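Local coordinates for precorrin-3 methylase (Rhodobacter capsulatus, PDB 3NUT), which probably transfers a methyl group from S-adenosyl-L-methionine to a precorrin intermediate on the pathway to adenosylcobalamin (vitamin B12), at residues 63-68 / 98-103; 193-198 / 232-237. All coordinates share one frame; numbering follows the deposited sequence.

Interaction 1: 63-68 / 98-103; sequences VELDRA and LFEALE
Two helices of consecutive beta-alpha-beta crossovers, 65-76 and 94-104, meet here in the N-terminal alpha/beta part of the tetrapyrrole methylase fold, where a five-stranded parallel sheet carries them. Val63, in the lead-in, rests on Met94 and Ala97 near the start of the second helix. Glu64 curls back so that its OE1 receives a weak, bent hydrogen bond from Leu65 N, 3.0 Å long. Leu65 has CG anti to the carbonyl carbon (chi1 -60°), which swings its branch across the Glu100 side chain at about a right angle; CD2 meets Glu100 CB at 3.7 Å. The aliphatic base of Glu100 thus serves as an apolar surface; its chain, extended beyond CG, leaves OE2 4.2 Å from Leu65 CD2, and the side chain also packs on Tyr244 of the second subunit. Leu65 O, hydrogen-bonded to Thr69 OG1, also has Ala101 CB 3.8 Å away. Ala68 makes the closest backbone approach, its CA 5.1 Å from Leu98 CA, which is possible because the small Ala68 faces the other helix while Leu98 directs its CB away. Leu98, with CG anti to its backbone N, drops toward Val11, Val13 and Ile113 of the sheet. One turn further along the second helix the facing residue is again small: Ala68 CB sits tip to tip with Ala101 CB at 3.7 Å and lies 3.8 Å from Leu98 CA.

Interaction 2: 193-198 / 232-237; sequences PGRLIL and GNAATR
This is a contact at the ends of two neighbouring interior strands, in which the turn leaving strand 227-231 folds against the start of its antiparallel neighbour, strand 196-201, in the mixed sheet of the C-terminal part of the methylase. Gly232 N donates to Leu196 O over 3.2 Å in a nearly straight line (178° at the hydrogen), meeting the oxygen almost along its C=O axis. The bond carries on the pairing that Leu198 makes with Leu230. Glycine suits position 232 because Thr236 folds back so closely that a CB here would clash with Thr236 CB. Thr236 OG1 accepts from Asn233 N at 2.7 Å and bonds onward to Thr245 OG1, so this buried hydroxyl helps hold the tight turn through Ala234 and Ala235, whose backbone angles are close to those of a type I turn. Arg195, CG anti to the backbone N, bends at chi2 and chi3 and lays its guanidinium against the backbone: Asn233 C stands 3.4 Å above one face, offset toward the rim. Glu192 OE2 forms a salt bridge with Arg195 NE, so Glu192 holds the guanidinium from its own loop while the turn backbone packs against that face. The Leu196 torsions (chi1 -98°, chi2 23°) lie away from the standard rotamers; CD2 rests against the end of the turn, 3.3 Å from Thr236 O and 3.5 Å from Arg237 CA.

From the N terminus, interaction 1 comes first: it closes a loop of 29 residues that contains the rest of helix 65-76, strand 80-85 and the S-adenosyl-L-homocysteine-binding Asp88. Interaction 2 follows in series, so the loops neither nest nor cross; its 33 intervening residues hold strand 209-214 and the ligand-binding Val203, Met225 and Thr227, with no helix. The two contacts lie on opposite sides of the chain's centre, centres 38 Å apart, one joining helices beside the parallel sheet and the other the turn after strand 227-231 to the start of strand 196-201. Across the dimer, Arg237 NH2 of interaction 2 forms a salt bridge with Glu103 OE2 in the interaction 1 helix of the second subunit.

Interaction 1: 63-68 / 98-103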
loop_
_atom_site.group_PDB
_atom_site.type_symbol
_atom_site.label_atom_id
_atom_site.label_comp_id
_atom_site.label_asym_id
_atom_site.label_seq_id
_atom_site.Cartn_x
_atom_site.Cartn_y
_atom_site.Cartn_z
ATOM N N VAL A 63 7.607 5.297 17.034
ATOM C CA VAL A 63 7.730 6.596 16.386
ATOM C C VAL A 63 7.922 7.718 17.422
ATOM O O VAL A 63 7.043 7.948 18.238
ATOM C CB VAL A 63 6.502 6.907 15.503
ATOM C CG1 VAL A 63 6.573 8.335 14.998
ATOM C CG2 VAL A 63 6.392 5.925 14.335
ATOM N N GLU A 64 9.064 8.405 17.381
ATOM C CA GLU A 64 9.322 9.569 18.262
ATOM C C GLU A 64 9.929 10.761 17.484
ATOM O O GLU A 64 10.755 10.569 16.587
ATOM C CB GLU A 64 10.184 9.174 19.496
ATOM C CG GLU A 64 10.865 10.353 20.305
ATOM C CD GLU A 64 9.931 11.146 21.281
ATOM O OE1 GLU A 64 9.257 12.137 20.859
ATOM O OE2 GLU A 64 9.917 10.805 22.498
ATOM N N LEU A 65 9.514 11.975 17.839
ATOM C CA LEU A 65 10.010 13.183 17.193
ATOM C C LEU A 65 11.496 13.475 17.436
ATOM O O LEU A 65 12.145 14.011 16.543
ATOM C CB LEU A 65 9.144 14.411 17.529
ATOM C CG LEU A 65 7.637 14.401 17.141
ATOM C CD1 LEU A 65 6.994 15.802 17.262
ATOM C CD2 LEU A 65 7.318 13.800 15.753
ATOM N N ASP A 66 12.021 13.094 18.605
ATOM C CA ASP A 66 13.370 13.485 19.054
ATOM C C ASP A 66 14.516 12.860 18.253
ATOM O O ASP A 66 15.583 13.467 18.086
ATOM C CB ASP A 66 13.573 13.141 20.544
ATOM C CG ASP A 66 13.182 14.287 21.489
ATOM O OD1 ASP A 66 12.533 15.264 21.040
ATOM O OD2 ASP A 66 13.519 14.192 22.705
ATOM N N ARG A 67 14.320 11.632 17.809
ATOM C CA ARG A 67 15.265 11.024 16.910
ATOM C C ARG A 67 15.241 11.709 15.543
ATOM O O ARG A 67 16.267 11.809 14.898
ATOM C CB ARG A 67 14.965 9.527 16.752
ATOM C CG ARG A 67 13.544 9.279 16.292
ATOM C CD ARG A 67 12.986 7.997 16.872
ATOM N NE ARG A 67 13.031 6.903 15.904
ATOM C CZ ARG A 67 12.680 5.653 16.187
ATOM N NH1 ARG A 67 12.277 5.361 17.431
ATOM N NH2 ARG A 67 12.759 4.698 15.244
ATOM N N ALA A 68 14.076 12.167 15.103
ATOM C CA ALA A 68 13.964 12.828 13.804
ATOM C C ALA A 68 14.674 14.169 13.829
ATOM O O ALA A 68 15.389 14.494 12.901
ATOM C CB ALA A 68 12.506 12.987 13.397
ATOM N N LEU A 98 9.204 12.802 10.859
ATOM C CA LEU A 98 10.288 13.647 10.357
ATOM C C LEU A 98 9.747 15.010 9.928
ATOM O O LEU A 98 10.367 16.045 10.223
ATOM C CB LEU A 98 11.072 12.972 9.216
ATOM C CG LEU A 98 12.103 13.836 8.458
ATOM C CD1 LEU A 98 13.239 14.257 9.394
ATOM C CD2 LEU A 98 12.658 13.110 7.221
ATOM N N PHE A 99 8.607 15.009 9.252
ATOM C CA PHE A 99 8.005 16.253 8.790
ATOM C C PHE A 99 7.395 17.029 9.953
ATOM O O PHE A 99 7.433 18.275 9.957
ATOM C CB PHE A 99 7.028 16.036 7.634
ATOM C CG PHE A 99 7.698 15.486 6.417
ATOM C CD1 PHE A 99 8.659 16.227 5.757
ATOM C CD2 PHE A 99 7.416 14.200 5.961
ATOM C CE1 PHE A 99 9.307 15.711 4.647
ATOM C CE2 PHE A 99 8.058 13.689 4.863
ATOM C CZ PHE A 99 9.002 14.418 4.207
ATOM N N GLU A 100 6.897 16.305 10.956
ATOM C CA GLU A 100 6.596 16.951 12.245
ATOM C C GLU A 100 7.808 17.585 12.951
ATOM O O GLU A 100 7.699 18.711 13.417
ATOM C CB GLU A 100 5.847 16.034 13.206
ATOM C CG GLU A 100 4.413 15.838 12.819
ATOM C CD GLU A 100 3.719 14.733 13.624
ATOM O OE1 GLU A 100 3.480 13.649 13.040
ATOM O OE2 GLU A 100 3.408 14.974 14.822
ATOM N N ALA A 101 8.935 16.887 13.044
ATOM C CA ALA A 101 10.113 17.496 13.640
ATOM C C ALA A 101 10.613 18.697 12.825
ATOM O O ALA A 101 11.044 19.669 13.387
ATOM C CB ALA A 101 11.222 16.479 13.816
ATOM N N LEU A 102 10.544 18.606 11.496
ATOM C CA LEU A 102 10.869 19.714 10.628
ATOM C C LEU A 102 9.974 20.960 10.825
ATOM O O LEU A 102 10.474 22.081 10.977
ATOM C CB LEU A 102 10.891 19.254 9.161
ATOM C CG LEU A 102 11.153 20.363 8.130
ATOM C CD1 LEU A 102 12.608 20.841 8.191
ATOM C CD2 LEU A 102 10.749 19.927 6.713
ATOM N N GLU A 103 8.667 20.777 10.836
ATOM C CA GLU A 103 7.761 21.876 11.109
ATOM C C GLU A 103 8.055 22.525 12.484
ATOM O O GLU A 103 7.925 23.745 12.636
ATOM C CB GLU A 103 6.305 21.417 11.004
ATOM C CG GLU A 103 5.271 22.541 10.941
ATOM C CD GLU A 103 4.803 23.024 12.334
ATOM O OE1 GLU A 103 4.255 24.162 12.422
ATOM O OE2 GLU A 103 4.988 22.286 13.344
#

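Interaction 2: 193-198 / 232-237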
loop_
_atom_site.group_PDB
_atom_site.type_symbol
_atom_site.label_atom_id
_atom_site.label_comp_id
_atom_site.label_asym_id
_atom_site.label_seq_id
_atom_site.Cartn_x
_atom_site.Cartn_y
_atom_site.Cartn_z
ATOM N N PRO A 193 -22.653 -11.259 9.893
ATOM C CA PRO A 193 -21.907 -12.315 10.614
ATOM C C PRO A 193 -20.874 -13.119 9.804
ATOM O O PRO A 193 -19.815 -13.469 10.344
ATOM C CB PRO A 193 -23.018 -13.257 11.095
ATOM C CG PRO A 193 -24.187 -12.358 11.295
ATOM C CD PRO A 193 -24.079 -11.247 10.272
ATOM N N GLY A 194 -21.191 -13.435 8.546
ATOM C CA GLY A 194 -20.286 -14.202 7.677
ATOM C C GLY A 194 -19.170 -13.402 6.992
ATOM O O GLY A 194 -18.564 -13.879 6.019
ATOM N N ARG A 195 -18.894 -12.199 7.502
ATOM C CA ARG A 195 -17.854 -11.312 6.970
ATOM C C ARG A 195 -16.480 -11.885 7.267
ATOM O O ARG A 195 -16.086 -12.000 8.433
ATOM C CB ARG A 195 -17.980 -9.915 7.589
ATOM C CG ARG A 195 -16.834 -8.951 7.277
ATOM C CD ARG A 195 -16.801 -8.557 5.823
ATOM N NE ARG A 195 -17.873 -7.641 5.438
ATOM C CZ ARG A 195 -17.832 -6.314 5.565
ATOM N NH1 ARG A 195 -16.785 -5.716 6.110
ATOM N NH2 ARG A 195 -18.853 -5.574 5.162
ATOM N N LEU A 196 -15.757 -12.244 6.212
ATOM C CA LEU A 196 -14.455 -12.867 6.355
ATOM C C LEU A 196 -13.429 -11.949 7.048
ATOM O O LEU A 196 -13.275 -10.790 6.688
ATOM C CB LEU A 196 -13.947 -13.302 4.981
ATOM C CG LEU A 196 -14.072 -14.740 4.437
ATOM C CD1 LEU A 196 -15.187 -15.613 5.053
ATOM C CD2 LEU A 196 -14.202 -14.692 2.916
ATOM N N ILE A 197 -12.765 -12.481 8.069
ATOM C CA ILE A 197 -11.661 -11.810 8.731
ATOM C C ILE A 197 -10.453 -12.732 8.695
ATOM O O ILE A 197 -10.569 -13.956 8.836
ATOM C CB ILE A 197 -11.948 -11.487 10.209
ATOM C CG1 ILE A 197 -13.435 -11.121 10.437
ATOM C CG2 ILE A 197 -10.961 -10.418 10.729
ATOM C CD1 ILE A 197 -13.907 -9.767 9.850
ATOM N N LEU A 198 -9.294 -12.106 8.510
ATOM C CA LEU A 198 -8.047 -12.797 8.270
ATOM C C LEU A 198 -7.051 -12.287 9.275
ATOM O O LEU A 198 -6.876 -11.075 9.414
ATOM C CB LEU A 198 -7.511 -12.469 6.869
ATOM C CG LEU A 198 -8.110 -13.040 5.590
ATOM C CD1 LEU A 198 -9.431 -12.392 5.187
ATOM C CD2 LEU A 198 -7.090 -12.836 4.485
ATOM N N GLY A 232 -12.577 -8.266 4.874
ATOM C CA GLY A 232 -13.093 -8.177 3.512
ATOM C C GLY A 232 -14.176 -7.127 3.303
ATOM O O GLY A 232 -14.590 -6.455 4.259
ATOM N N ASN A 233 -14.585 -6.949 2.044
ATOM C CA ASN A 233 -15.864 -6.315 1.705
ATOM C C ASN A 233 -16.967 -7.317 2.113
ATOM O O ASN A 233 -16.678 -8.447 2.540
ATOM C CB ASN A 233 -15.995 -6.103 0.182
ATOM C CG ASN A 233 -15.017 -5.088 -0.379
ATOM O OD1 ASN A 233 -15.240 -3.870 -0.324
ATOM N ND2 ASN A 233 -13.944 -5.582 -0.974
ATOM N N ALA A 234 -18.222 -6.926 1.925
ATOM C CA ALA A 234 -19.334 -7.876 2.006
ATOM C C ALA A 234 -19.247 -8.981 0.947
ATOM O O ALA A 234 -19.646 -10.111 1.205
ATOM C CB ALA A 234 -20.690 -7.143 1.914
ATOM N N ALA A 235 -18.738 -8.658 -0.241
ATOM C CA ALA A 235 -18.598 -9.651 -1.324
ATOM C C ALA A 235 -17.405 -10.626 -1.179
ATOM O O ALA A 235 -17.388 -11.714 -1.776
ATOM C CB ALA A 235 -18.539 -8.942 -2.664
ATOM N N THR A 236 -16.418 -10.221 -0.384
ATOM C CA THR A 236 -15.154 -10.925 -0.246
ATOM C C THR A 236 -15.358 -12.377 0.139
ATOM O O THR A 236 -16.030 -12.691 1.119
ATOM C CB THR A 236 -14.245 -10.199 0.783
ATOM O OG1 THR A 236 -13.878 -8.910 0.268
ATOM C CG2 THR A 236 -12.985 -10.994 1.085
ATOM N N ARG A 237 -14.772 -13.272 -0.639
ATOM C CA ARG A 237 -15.061 -14.685 -0.463
ATOM C C ARG A 237 -13.864 -15.608 -0.595
ATOM O O ARG A 237 -12.727 -15.182 -0.761
ATOM C CB ARG A 237 -16.174 -15.123 -1.417
ATOM C CG ARG A 237 -15.828 -14.965 -2.875
ATOM C CD ARG A 237 -17.052 -15.145 -3.708
ATOM N NE ARG A 237 -17.394 -16.553 -3.863
ATOM C CZ ARG A 237 -18.362 -17.007 -4.653
ATOM N NH1 ARG A 237 -19.106 -16.154 -5.362
ATOM N NH2 ARG A 237 -18.584 -18.315 -4.740
#